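Local coordinates for uncharacterized protein (Enterococcus faecalis, PDB 3L1W) that is of unproven function but, as a member of the endonuclease/exonuclease/phosphatase family, probably hydrolyses phosphate esters, perhaps as a 3'-5' RNA exonuclease, at residues N7-T12 with S21-A26; W92-E95 with P100-H103; E95-P100 with L149-D154; G165-E170 with E174-V179. One frame throughout, in Å; residues are numbered along the deposited sequence.

Interaction 1 (N7-T12 with S21-A26)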
loop_
_atom_site.group_PDB
_atom_site.type_symbol
_atom_site.label_atom_id
_atom_site.label_comp_id
_atom_site.label_asym_id
_atom_site.label_seq_id
_atom_site.Cartn_x
_atom_site.Cartn_y
_atom_site.Cartn_z
ATOM N N ASN A 7 14.985 -1.802 -5.717
ATOM C CA ASN A 7 16.296 -1.205 -5.855
ATOM C C ASN A 7 16.256 0.078 -5.045
ATOM O O ASN A 7 15.527 1.016 -5.402
ATOM C CB ASN A 7 16.591 -0.923 -7.334
ATOM C CG ASN A 7 17.950 -0.281 -7.552
ATOM O OD1 ASN A 7 18.406 0.530 -6.753
ATOM N ND2 ASN A 7 18.603 -0.639 -8.650
ATOM N N VAL A 8 17.024 0.109 -3.949
ATOM C CA VAL A 8 16.893 1.190 -2.973
ATOM C C VAL A 8 17.831 2.359 -3.194
ATOM O O VAL A 8 17.840 3.289 -2.381
ATOM C CB VAL A 8 17.018 0.677 -1.512
ATOM C CG1 VAL A 8 15.919 -0.345 -1.211
ATOM C CG2 VAL A 8 18.419 0.109 -1.240
ATOM N N ARG A 9 18.584 2.312 -4.301
ATOM C CA ARG A 9 19.566 3.343 -4.688
ATOM C C ARG A 9 20.815 3.370 -3.802
ATOM O O ARG A 9 20.751 3.635 -2.593
ATOM C CB ARG A 9 18.915 4.734 -4.789
ATOM C CG ARG A 9 19.901 5.892 -5.005
ATOM C CD ARG A 9 20.560 5.887 -6.379
ATOM N NE ARG A 9 21.245 7.167 -6.601
ATOM C CZ ARG A 9 21.946 7.473 -7.685
ATOM N NH1 ARG A 9 22.071 6.593 -8.667
ATOM N NH2 ARG A 9 22.525 8.673 -7.785
ATOM N N VAL A 10 21.956 3.098 -4.420
ATOM C CA VAL A 10 23.215 3.000 -3.695
ATOM C C VAL A 10 23.495 4.325 -2.979
ATOM O O VAL A 10 23.165 5.396 -3.485
ATOM C CB VAL A 10 24.377 2.632 -4.654
ATOM C CG1 VAL A 10 24.710 3.796 -5.579
ATOM C CG2 VAL A 10 25.610 2.194 -3.876
ATOM N N ASP A 11 24.077 4.244 -1.787
ATOM C CA ASP A 11 24.493 5.437 -1.064
ATOM C C ASP A 11 25.586 6.130 -1.871
ATOM O O ASP A 11 26.643 5.547 -2.124
ATOM C CB ASP A 11 25.016 5.036 0.316
ATOM C CG ASP A 11 25.296 6.228 1.219
ATOM O OD1 ASP A 11 24.865 7.354 0.897
ATOM O OD2 ASP A 11 25.941 6.020 2.272
ATOM N N THR A 12 25.320 7.361 -2.296
ATOM C CA THR A 12 26.299 8.129 -3.057
ATOM C C THR A 12 26.160 9.623 -2.785
ATOM O O THR A 12 25.052 10.146 -2.658
ATOM C CB THR A 12 26.172 7.869 -4.571
ATOM O OG1 THR A 12 27.076 8.723 -5.277
ATOM C CG2 THR A 12 24.750 8.136 -5.057
ATOM N N SER A 21 21.544 8.602 3.917
ATOM C CA SER A 21 21.277 9.053 5.281
ATOM C C SER A 21 19.911 9.736 5.391
ATOM O O SER A 21 19.209 9.582 6.385
ATOM C CB SER A 21 22.385 9.991 5.773
ATOM O OG SER A 21 22.405 11.185 5.015
ATOM N N PHE A 22 19.527 10.480 4.359
ATOM C CA PHE A 22 18.264 11.213 4.379
ATOM C C PHE A 22 17.059 10.361 3.998
ATOM O O PHE A 22 15.928 10.725 4.304
ATOM C CB PHE A 22 18.338 12.418 3.446
ATOM C CG PHE A 22 19.433 13.374 3.787
ATOM C CD1 PHE A 22 19.222 14.382 4.709
ATOM C CD2 PHE A 22 20.680 13.262 3.189
ATOM C CE1 PHE A 22 20.228 15.267 5.031
ATOM C CE2 PHE A 22 21.699 14.149 3.511
ATOM C CZ PHE A 22 21.471 15.150 4.430
ATOM N N ARG A 23 17.309 9.235 3.331
ATOM C CA ARG A 23 16.251 8.392 2.769
ATOM C C ARG A 23 15.998 7.124 3.581
ATOM O O ARG A 23 14.975 6.462 3.406
ATOM C CB ARG A 23 16.626 7.960 1.336
ATOM C CG ARG A 23 16.849 9.105 0.383
ATOM C CD ARG A 23 17.101 8.618 -1.042
ATOM N NE ARG A 23 18.399 7.955 -1.206
ATOM C CZ ARG A 23 18.561 6.646 -1.373
ATOM N NH1 ARG A 23 17.509 5.838 -1.405
ATOM N NH2 ARG A 23 19.782 6.141 -1.521
ATOM N N LYS A 24 16.946 6.757 4.434
ATOM C CA LYS A 24 16.905 5.453 5.090
ATOM C C LYS A 24 15.612 5.200 5.868
ATOM O O LYS A 24 15.040 4.114 5.783
ATOM C CB LYS A 24 18.127 5.255 5.999
ATOM C CG LYS A 24 18.330 6.354 7.016
ATOM C CD LYS A 24 19.625 6.159 7.806
ATOM C CE LYS A 24 19.961 7.401 8.637
ATOM N NZ LYS A 24 21.262 7.270 9.354
ATOM N N GLU A 25 15.151 6.189 6.629
ATOM C CA GLU A 25 13.928 5.989 7.411
ATOM C C GLU A 25 12.742 5.703 6.495
ATOM O O GLU A 25 11.958 4.786 6.744
ATOM C CB GLU A 25 13.640 7.199 8.309
ATOM C CG GLU A 25 14.651 7.386 9.425
ATOM C CD GLU A 25 14.064 7.118 10.801
ATOM O OE1 GLU A 25 13.364 8.007 11.337
ATOM O OE2 GLU A 25 14.310 6.019 11.348
ATOM N N ALA A 26 12.620 6.479 5.422
ATOM C CA ALA A 26 11.509 6.321 4.497
ATOM C C ALA A 26 11.563 4.967 3.802
ATOM O O ALA A 26 10.543 4.299 3.649
ATOM C CB ALA A 26 11.495 7.455 3.474
HETATM O O HOH W 1 22.111 7.684 -2.246
HETATM O O HOH W 2 24.314 8.746 3.317
#
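Arg23 reaches from helix 20-34 to the loop after strand 2-7 and grips two successive carbonyls with the two ends of its guanidinium. Arg23 NH1 gives a hydrogen bond of 2.7 Å to Val8 O, and Arg23 NH2 gives one of 2.9 Å to Arg9 O. Both oxygens lie in the guanidinium plane, which fixes its rotation. The acceptors are used differently: Val8 O is met 19° from its carbonyl plane, whereas at Arg9 O the donor stands well above the Arg9 carbonyl plane. A bend at chi3 (-70°) turns the guanidinium onto the loop, and Arg9 CG packs over one of its faces, 3.5 Å from Arg23 NH2. Arg9 then runs off in another direction, its NE in a salt bridge with Asp15.

Water extends the grip. One molecule accepts from Arg23 NH2 and donates to Val10 O; a second joins Asp11 OD1 to Ser21 N. Pro239 O takes a further bond from Arg23 NH1. Within the loop segment, Asn7 OD1 accepts from Arg9 N in an Asx turn (3.0 Å), while Asn7 ND2 bonds Glu43 and Asp166. An asparagine ending the first strand beside a glutamate and an aspartate is characteristic of the DNase I-like fold, where this cluster lines the probable active site.

Interaction 2 (W92-E95 with P100-H103)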
loop_
_atom_site.group_PDB
_atom_site.type_symbol
_atom_site.label_atom_id
_atom_site.label_comp_id
_atom_site.label_asym_id
_atom_site.label_seq_id
_atom_site.Cartn_x
_atom_site.Cartn_y
_atom_site.Cartn_z
ATOM N N TRP A 92 29.595 -14.642 -9.028
ATOM C CA TRP A 92 29.861 -13.547 -9.946
ATOM C C TRP A 92 29.342 -13.866 -11.343
ATOM O O TRP A 92 29.366 -15.017 -11.790
ATOM C CB TRP A 92 31.362 -13.214 -9.952
ATOM C CG TRP A 92 31.710 -12.414 -8.744
ATOM C CD1 TRP A 92 31.760 -11.052 -8.658
ATOM C CD2 TRP A 92 31.986 -12.910 -7.429
ATOM N NE1 TRP A 92 32.068 -10.671 -7.373
ATOM C CE2 TRP A 92 32.210 -11.792 -6.599
ATOM C CE3 TRP A 92 32.077 -14.193 -6.874
ATOM C CZ2 TRP A 92 32.528 -11.916 -5.246
ATOM C CZ3 TRP A 92 32.392 -14.315 -5.530
ATOM C CH2 TRP A 92 32.614 -13.181 -4.731
ATOM N N LEU A 93 28.840 -12.839 -12.016
ATOM C CA LEU A 93 28.290 -13.003 -13.348
ATOM C C LEU A 93 29.401 -12.869 -14.379
ATOM O O LEU A 93 29.434 -11.917 -15.167
ATOM C CB LEU A 93 27.175 -11.976 -13.590
ATOM C CG LEU A 93 26.099 -11.901 -12.500
ATOM C CD1 LEU A 93 24.933 -11.019 -12.956
ATOM C CD2 LEU A 93 25.572 -13.269 -12.113
ATOM N N SER A 94 30.303 -13.848 -14.363
ATOM C CA SER A 94 31.551 -13.778 -15.098
ATOM C C SER A 94 31.906 -15.155 -15.623
ATOM O O SER A 94 31.142 -16.108 -15.452
ATOM C CB SER A 94 32.666 -13.320 -14.168
ATOM O OG SER A 94 33.002 -14.361 -13.265
ATOM N N GLU A 95 33.078 -15.264 -16.238
ATOM C CA GLU A 95 33.545 -16.548 -16.747
ATOM C C GLU A 95 34.165 -17.405 -15.639
ATOM O O GLU A 95 34.535 -18.560 -15.859
ATOM C CB GLU A 95 34.512 -16.338 -17.915
ATOM C CG GLU A 95 33.810 -15.663 -19.100
ATOM C CD GLU A 95 34.682 -15.520 -20.324
ATOM O OE1 GLU A 95 35.923 -15.523 -20.181
ATOM O OE2 GLU A 95 34.116 -15.397 -21.432
ATOM N N PRO A 100 35.675 -13.290 -7.238
ATOM C CA PRO A 100 35.474 -11.888 -7.620
ATOM C C PRO A 100 36.122 -11.636 -8.973
ATOM O O PRO A 100 37.332 -11.846 -9.143
ATOM C CB PRO A 100 36.206 -11.122 -6.520
ATOM C CG PRO A 100 36.157 -12.034 -5.337
ATOM C CD PRO A 100 36.247 -13.425 -5.887
ATOM N N SER A 101 35.316 -11.209 -9.934
ATOM C CA SER A 101 35.756 -11.142 -11.323
ATOM C C SER A 101 34.768 -10.339 -12.153
ATOM O O SER A 101 33.655 -10.070 -11.710
ATOM C CB SER A 101 35.887 -12.554 -11.894
ATOM O OG SER A 101 34.712 -13.313 -11.626
ATOM N N ILE A 102 35.176 -9.967 -13.365
ATOM C CA ILE A 102 34.329 -9.159 -14.235
ATOM C C ILE A 102 34.111 -9.861 -15.570
ATOM O O ILE A 102 35.064 -10.353 -16.171
ATOM C CB ILE A 102 34.984 -7.790 -14.507
ATOM C CG1 ILE A 102 35.226 -7.051 -13.188
ATOM C CG2 ILE A 102 34.115 -6.954 -15.420
ATOM C CD1 ILE A 102 36.053 -5.795 -13.341
ATOM N N HIS A 103 32.865 -9.912 -16.028
ATOM C CA HIS A 103 32.613 -10.477 -17.350
ATOM C C HIS A 103 33.327 -9.630 -18.399
ATOM O O HIS A 103 33.390 -8.412 -18.264
ATOM C CB HIS A 103 31.121 -10.537 -17.670
ATOM C CG HIS A 103 30.827 -11.251 -18.949
ATOM N ND1 HIS A 103 30.469 -12.584 -18.993
ATOM C CD2 HIS A 103 30.890 -10.836 -20.236
ATOM C CE1 HIS A 103 30.310 -12.953 -20.252
ATOM N NE2 HIS A 103 30.557 -11.910 -21.026
HETATM O O HOH W 3 35.264 -13.132 -16.569
#
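The chain doubles back so that the two loop segments come nearest at Ser94 and His103, whose CA atoms are 4.1 Å apart, with an inverse gamma turn centred on Leu93 just before. Pro100 lies over one face of the Trp92 indole: its CA sits 3.5 Å from the centroid of the five-membered ring and 15° off the normal, a CH-pi contact. The proline ring reaches on over the six-membered part, bringing Pro100 CG to 3.6 Å from Trp92 CZ2. With Trp92 CG beside its backbone N (chi1 -78°), the indole presents this face to the proline, and its NE1 is bonded to Arg65 O.

A short hydrogen bond of 2.6 Å runs from Ser94 OG to Ser101 OG and ties the segments midway. Thr96 adds to this polar knot, its N bonded to Ser94 OG and its OG1 to Ser101 OG. At the far end, His103 CB comes to 3.3 Å from Leu93 O, which lies near the plane of the imidazole at its edge. One water bridges the backbones here, accepting from Glu95 N and donating to Ile102 O.

The whole loop joins strand 83-92 to strand 111-119. Trp92 also packs on Ile111 of the latter strand, while Leu93 touches Ile148 and His103 touches Ala143, both on helix 138-151.

Interaction 3 (E95-P100 with L149-D154). With SO4 (sulfate ion), chain J.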
loop_
_atom_site.group_PDB
_atom_site.type_symbol
_atom_site.label_atom_id
_atom_site.label_comp_id
_atom_site.label_asym_id
_atom_site.label_seq_id
_atom_site.Cartn_x
_atom_site.Cartn_y
_atom_site.Cartn_z
ATOM N N GLU A 95 33.078 -15.264 -16.238
ATOM C CA GLU A 95 33.545 -16.548 -16.747
ATOM C C GLU A 95 34.165 -17.405 -15.639
ATOM O O GLU A 95 34.535 -18.560 -15.859
ATOM C CB GLU A 95 34.512 -16.338 -17.915
ATOM C CG GLU A 95 33.810 -15.663 -19.100
ATOM C CD GLU A 95 34.682 -15.520 -20.324
ATOM O OE1 GLU A 95 35.923 -15.523 -20.181
ATOM O OE2 GLU A 95 34.116 -15.397 -21.432
ATOM N N THR A 96 34.258 -16.829 -14.444
ATOM C CA THR A 96 34.725 -17.545 -13.265
ATOM C C THR A 96 33.836 -17.187 -12.074
ATOM O O THR A 96 34.224 -16.410 -11.191
ATOM C CB THR A 96 36.183 -17.214 -12.951
ATOM O OG1 THR A 96 36.310 -15.811 -12.691
ATOM C CG2 THR A 96 37.062 -17.582 -14.133
ATOM N N PRO A 97 32.631 -17.766 -12.042
ATOM C CA PRO A 97 31.591 -17.361 -11.089
ATOM C C PRO A 97 31.948 -17.495 -9.603
ATOM O O PRO A 97 31.332 -16.824 -8.782
ATOM C CB PRO A 97 30.421 -18.285 -11.446
ATOM C CG PRO A 97 30.616 -18.597 -12.864
ATOM C CD PRO A 97 32.114 -18.719 -13.038
ATOM N N GLN A 98 32.919 -18.332 -9.253
ATOM C CA GLN A 98 33.215 -18.530 -7.838
ATOM C C GLN A 98 34.206 -17.524 -7.259
ATOM O O GLN A 98 34.463 -17.527 -6.057
ATOM C CB GLN A 98 33.682 -19.967 -7.569
ATOM C CG GLN A 98 32.529 -20.917 -7.276
ATOM C CD GLN A 98 31.565 -21.041 -8.438
ATOM O OE1 GLN A 98 30.400 -20.640 -8.346
ATOM N NE2 GLN A 98 32.047 -21.588 -9.544
ATOM N N GLN A 99 34.755 -16.661 -8.107
ATOM C CA GLN A 99 35.734 -15.689 -7.642
ATOM C C GLN A 99 35.333 -14.291 -8.060
ATOM O O GLN A 99 34.742 -14.114 -9.119
ATOM C CB GLN A 99 37.115 -15.978 -8.243
ATOM C CG GLN A 99 37.459 -17.437 -8.410
ATOM C CD GLN A 99 38.469 -17.646 -9.520
ATOM O OE1 GLN A 99 38.536 -18.718 -10.123
ATOM N NE2 GLN A 99 39.252 -16.610 -9.809
ATOM N N PRO A 100 35.675 -13.290 -7.238
ATOM C CA PRO A 100 35.474 -11.888 -7.620
ATOM C C PRO A 100 36.122 -11.636 -8.973
ATOM O O PRO A 100 37.332 -11.846 -9.143
ATOM C CB PRO A 100 36.206 -11.122 -6.520
ATOM C CG PRO A 100 36.157 -12.034 -5.337
ATOM C CD PRO A 100 36.247 -13.425 -5.887
ATOM N N LEU A 149 21.588 -18.297 -15.507
ATOM C CA LEU A 149 20.781 -19.424 -15.954
ATOM C C LEU A 149 21.585 -20.715 -16.040
ATOM O O LEU A 149 21.054 -21.803 -15.812
ATOM C CB LEU A 149 20.108 -19.109 -17.288
ATOM C CG LEU A 149 19.097 -17.966 -17.172
ATOM C CD1 LEU A 149 18.447 -17.652 -18.508
ATOM C CD2 LEU A 149 18.034 -18.298 -16.133
ATOM N N GLU A 150 22.860 -20.593 -16.385
ATOM C CA GLU A 150 23.733 -21.758 -16.448
ATOM C C GLU A 150 24.136 -22.209 -15.045
ATOM O O GLU A 150 24.072 -23.398 -14.714
ATOM C CB GLU A 150 24.979 -21.432 -17.273
ATOM C CG GLU A 150 24.690 -21.221 -18.749
ATOM C CD GLU A 150 25.945 -20.953 -19.567
ATOM O OE1 GLU A 150 27.029 -20.768 -18.964
ATOM O OE2 GLU A 150 25.839 -20.924 -20.815
ATOM N N GLU A 151 24.554 -21.251 -14.225
ATOM C CA GLU A 151 25.096 -21.554 -12.911
ATOM C C GLU A 151 24.040 -22.178 -12.006
ATOM O O GLU A 151 24.349 -23.067 -11.201
ATOM C CB GLU A 151 25.685 -20.288 -12.277
ATOM C CG GLU A 151 26.314 -20.478 -10.909
ATOM C CD GLU A 151 27.684 -21.168 -10.950
ATOM O OE1 GLU A 151 28.244 -21.364 -12.050
ATOM O OE2 GLU A 151 28.197 -21.516 -9.866
ATOM N N LEU A 152 22.797 -21.720 -12.149
ATOM C CA LEU A 152 21.693 -22.234 -11.345
ATOM C C LEU A 152 20.767 -23.144 -12.151
ATOM O O LEU A 152 19.633 -23.387 -11.748
ATOM C CB LEU A 152 20.887 -21.084 -10.726
ATOM C CG LEU A 152 21.608 -20.239 -9.674
ATOM C CD1 LEU A 152 20.793 -18.991 -9.248
ATOM C CD2 LEU A 152 21.949 -21.089 -8.459
ATOM N N HIS A 153 21.245 -23.652 -13.284
ATOM C CA HIS A 153 20.384 -24.433 -14.174
ATOM C C HIS A 153 19.680 -25.578 -13.444
ATOM O O HIS A 153 18.468 -25.748 -13.572
ATOM C CB HIS A 153 21.180 -24.980 -15.362
ATOM C CG HIS A 153 20.334 -25.650 -16.398
ATOM N ND1 HIS A 153 19.889 -26.948 -16.269
ATOM C CD2 HIS A 153 19.865 -25.210 -17.589
ATOM C CE1 HIS A 153 19.171 -27.273 -17.328
ATOM N NE2 HIS A 153 19.145 -26.238 -18.147
ATOM N N ASP A 154 20.441 -26.351 -12.672
ATOM C CA ASP A 154 19.882 -27.490 -11.948
ATOM C C ASP A 154 18.793 -27.103 -10.942
ATOM O O ASP A 154 17.754 -27.771 -10.848
ATOM C CB ASP A 154 20.994 -28.273 -11.242
ATOM C CG ASP A 154 21.740 -27.434 -10.205
ATOM O OD1 ASP A 154 21.767 -26.185 -10.328
ATOM O OD2 ASP A 154 22.306 -28.030 -9.263
HETATM S S SO4 J . 17.889 -25.774 -21.423
HETATM O O1 SO4 J . 18.730 -24.750 -20.809
HETATM O O2 SO4 J . 17.216 -26.555 -20.389
HETATM O O3 SO4 J . 16.898 -25.130 -22.281
HETATM O O4 SO4 J . 18.715 -26.662 -22.236
#
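Glu151, at the end of helix 138-151, carries its carboxylate out to Pro97 and Gln98 in the loop, a small contact at the surface. Its CB points toward the loop. CG lies anti to the backbone N (chi1 -179°), and a bend at chi2 (75°) swings the carboxylate onto the proline. Glu151 CD comes to 4.0 Å from Pro97 CB. Of the two oxygens, Glu151 OE1 takes the apolar side, 3.7 Å from Pro97 CG and almost as near Pro97 CB, so this branch lies against the proline ring in van der Waals contact. Glu151 OE2 turns to the end of Gln98, which arrives from the opposite direction with its own chain bent at chi2. The amide and carboxylate planes stand 25° apart.

The loop keeps its shape by a type I beta turn from Thr96 to Gln99, in which Gln99 N bonds Thr96 O at 3.1 Å. Pro97 and Gln98, the two middle residues of this turn, are the ones that meet the helix.

Beyond the contact, His153 NE2 donates to a sulfate, probably from the crystallisation liquor, 3.0 Å from its O2 and more weakly to O1. Lys182 holds the same ion.

Leu152 separates helix 138-151 from helix 153-158, standing at the N-cap position of the second. Phe91 of strand 83-92 is touched by Pro97, Glu151 and Leu152, so the turn and the helix end both rest on the same strand.

Interaction 4 (G165-E170 with E174-V179)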
loop_
_atom_site.group_PDB
_atom_site.type_symbol
_atom_site.label_atom_id
_atom_site.label_comp_id
_atom_site.label_asym_id
_atom_site.label_seq_id
_atom_site.Cartn_x
_atom_site.Cartn_y
_atom_site.Cartn_z
ATOM N N GLY A 165 14.318 -8.734 -9.847
ATOM C CA GLY A 165 15.261 -7.660 -9.632
ATOM C C GLY A 165 15.325 -6.636 -10.741
ATOM O O GLY A 165 14.398 -6.469 -11.534
ATOM N N ASP A 166 16.454 -5.951 -10.769
ATOM C CA ASP A 166 16.681 -4.860 -11.689
ATOM C C ASP A 166 17.447 -5.390 -12.902
ATOM O O ASP A 166 18.648 -5.688 -12.821
ATOM C CB ASP A 166 17.462 -3.771 -10.958
ATOM C CG ASP A 166 17.728 -2.557 -11.821
ATOM O OD1 ASP A 166 17.530 -2.618 -13.057
ATOM O OD2 ASP A 166 18.150 -1.530 -11.250
ATOM N N PHE A 167 16.746 -5.531 -14.023
ATOM C CA PHE A 167 17.340 -6.081 -15.239
ATOM C C PHE A 167 18.082 -5.013 -16.026
ATOM O O PHE A 167 18.813 -5.336 -16.964
ATOM C CB PHE A 167 16.270 -6.720 -16.141
ATOM C CG PHE A 167 15.778 -8.051 -15.651
ATOM C CD1 PHE A 167 15.810 -9.170 -16.476
ATOM C CD2 PHE A 167 15.276 -8.185 -14.374
ATOM C CE1 PHE A 167 15.350 -10.401 -16.014
ATOM C CE2 PHE A 167 14.822 -9.411 -13.911
ATOM C CZ PHE A 167 14.866 -10.512 -14.732
ATOM N N ASN A 168 17.881 -3.744 -15.660
ATOM C CA ASN A 168 18.456 -2.642 -16.433
ATOM C C ASN A 168 18.103 -2.731 -17.914
ATOM O O ASN A 168 18.847 -2.239 -18.762
ATOM C CB ASN A 168 19.987 -2.585 -16.260
ATOM C CG ASN A 168 20.416 -1.626 -15.152
ATOM O OD1 ASN A 168 19.899 -0.508 -15.051
ATOM N ND2 ASN A 168 21.375 -2.047 -14.333
ATOM N N ALA A 169 16.955 -3.332 -18.228
ATOM C CA ALA A 169 16.577 -3.555 -19.623
ATOM C C ALA A 169 15.082 -3.383 -19.819
ATOM O O ALA A 169 14.295 -3.976 -19.089
ATOM C CB ALA A 169 16.992 -4.957 -20.076
ATOM N N GLU A 170 14.700 -2.584 -20.817
ATOM C CA GLU A 170 13.296 -2.490 -21.218
ATOM C C GLU A 170 12.870 -3.804 -21.884
ATOM O O GLU A 170 13.712 -4.621 -22.256
ATOM C CB GLU A 170 13.064 -1.303 -22.159
ATOM C CG GLU A 170 13.532 0.046 -21.599
ATOM C CD GLU A 170 12.513 0.730 -20.697
ATOM O OE1 GLU A 170 11.291 0.498 -20.842
ATOM O OE2 GLU A 170 12.943 1.528 -19.840
ATOM N N GLU A 174 17.169 -8.476 -25.746
ATOM C CA GLU A 174 17.449 -9.901 -25.908
ATOM C C GLU A 174 17.389 -10.664 -24.595
ATOM O O GLU A 174 16.927 -11.802 -24.553
ATOM C CB GLU A 174 18.824 -10.127 -26.562
ATOM C CG GLU A 174 18.863 -9.940 -28.065
ATOM C CD GLU A 174 20.145 -10.493 -28.680
ATOM O OE1 GLU A 174 20.308 -11.734 -28.706
ATOM O OE2 GLU A 174 20.988 -9.689 -29.135
ATOM N N VAL A 175 17.861 -10.049 -23.516
ATOM C CA VAL A 175 17.869 -10.740 -22.237
ATOM C C VAL A 175 16.466 -11.214 -21.839
ATOM O O VAL A 175 16.318 -12.281 -21.255
ATOM C CB VAL A 175 18.528 -9.897 -21.115
ATOM C CG1 VAL A 175 17.716 -8.641 -20.819
ATOM C CG2 VAL A 175 18.713 -10.751 -19.846
ATOM N N HIS A 176 15.434 -10.441 -22.177
ATOM C CA HIS A 176 14.074 -10.839 -21.825
ATOM C C HIS A 176 13.608 -12.021 -22.662
ATOM O O HIS A 176 12.873 -12.881 -22.182
ATOM C CB HIS A 176 13.096 -9.664 -21.946
ATOM C CG HIS A 176 13.262 -8.643 -20.869
ATOM N ND1 HIS A 176 12.862 -8.862 -19.569
ATOM C CD2 HIS A 176 13.808 -7.405 -20.892
ATOM C CE1 HIS A 176 13.138 -7.795 -18.840
ATOM N NE2 HIS A 176 13.720 -6.898 -19.619
ATOM N N GLN A 177 14.036 -12.066 -23.914
ATOM C CA GLN A 177 13.703 -13.191 -24.781
ATOM C C GLN A 177 14.311 -14.470 -24.223
ATOM O O GLN A 177 13.694 -15.536 -24.248
ATOM C CB GLN A 177 14.186 -12.948 -26.217
ATOM C CG GLN A 177 13.391 -11.879 -26.950
ATOM C CD GLN A 177 11.907 -12.198 -27.002
ATOM O OE1 GLN A 177 11.083 -11.496 -26.411
ATOM N NE2 GLN A 177 11.560 -13.273 -27.700
ATOM N N LEU A 178 15.527 -14.363 -23.694
ATOM C CA LEU A 178 16.198 -15.521 -23.114
ATOM C C LEU A 178 15.463 -15.993 -21.863
ATOM O O LEU A 178 15.180 -17.185 -21.681
ATOM C CB LEU A 178 17.647 -15.175 -22.764
ATOM C CG LEU A 178 18.447 -16.265 -22.050
ATOM C CD1 LEU A 178 18.556 -17.496 -22.926
ATOM C CD2 LEU A 178 19.825 -15.745 -21.677
ATOM N N VAL A 179 15.177 -15.047 -20.985
ATOM C CA VAL A 179 14.477 -15.350 -19.744
ATOM C C VAL A 179 13.102 -15.990 -20.009
ATOM O O VAL A 179 12.696 -16.917 -19.317
ATOM C CB VAL A 179 14.370 -14.080 -18.877
ATOM C CG1 VAL A 179 13.359 -14.259 -17.754
ATOM C CG2 VAL A 179 15.756 -13.703 -18.338
#
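A single hydrogen bond crosses between loop and helix: His176 NE2 donates a hydrogen bond to Ala169 O at 3.0 Å, nearly straight at 164°. The oxygen lies near the imidazole plane, but the ring comes from above the carbonyl plane of Ala169, away from its lone pairs. The second ring nitrogen, ND1, is bonded to the hydroxyl of Tyr218, so both nitrogens have partners and the imidazole is fixed in its rotation. His176 CD2 comes to 3.1 Å from Glu170 O, which lies oblique to the ring.

The aromatic contact is between Phe167 and His176. Their planes are nearly parallel, at 12°, but displaced, so that little of one ring covers the other; the centroids are 5.3 Å apart and the touch is between Phe167 CD1 and His176 CE1, at 3.8 Å.

Apolar packing completes the contact. Ala169 CB meets Val175 CG1 at 3.8 Å; that methyl sits between the backbone N and the carbonyl carbon (chi1 65°), directed at the loop. One turn on, Val179 CG2 reaches the edge of the Phe167 ring.

Within the loop, Asp166 OD1 accepts from Asn168 N at 2.9 Å, an Asx turn that shapes the bend leading from strand 161-164. An Asp-Phe-Asn sequence at this place is a familiar active-site element of the family. Helix 174-179 lies beside strand 215-220, whose Tyr216 meets the Phe167 ring edge-to-face, and Met145 of helix 138-151 touches Phe167, Val175 and Val179.

Along the chain, interaction 1 closes first; interactions 2 and 3 then start from the same loop after strand 83-92, and interaction 4 follows. Interactions 2 and 3 share Glu95 and Pro100, with centres 9 Å apart, and Trp92 N lies 2.8 Å from Pro97 O, a probable hydrogen bond. Helix 138-151 links the loop to interaction 4: Leu149 of interaction 3 packs on Leu178. Interactions 1 and 4 have centres 25 Å apart yet meet through Asn7 and Asp166. Interaction 1 follows strand 2-7 of one sheet and interaction 4 follows strand 161-164 of the other, so the probable active site lies where loops from both sheets converge.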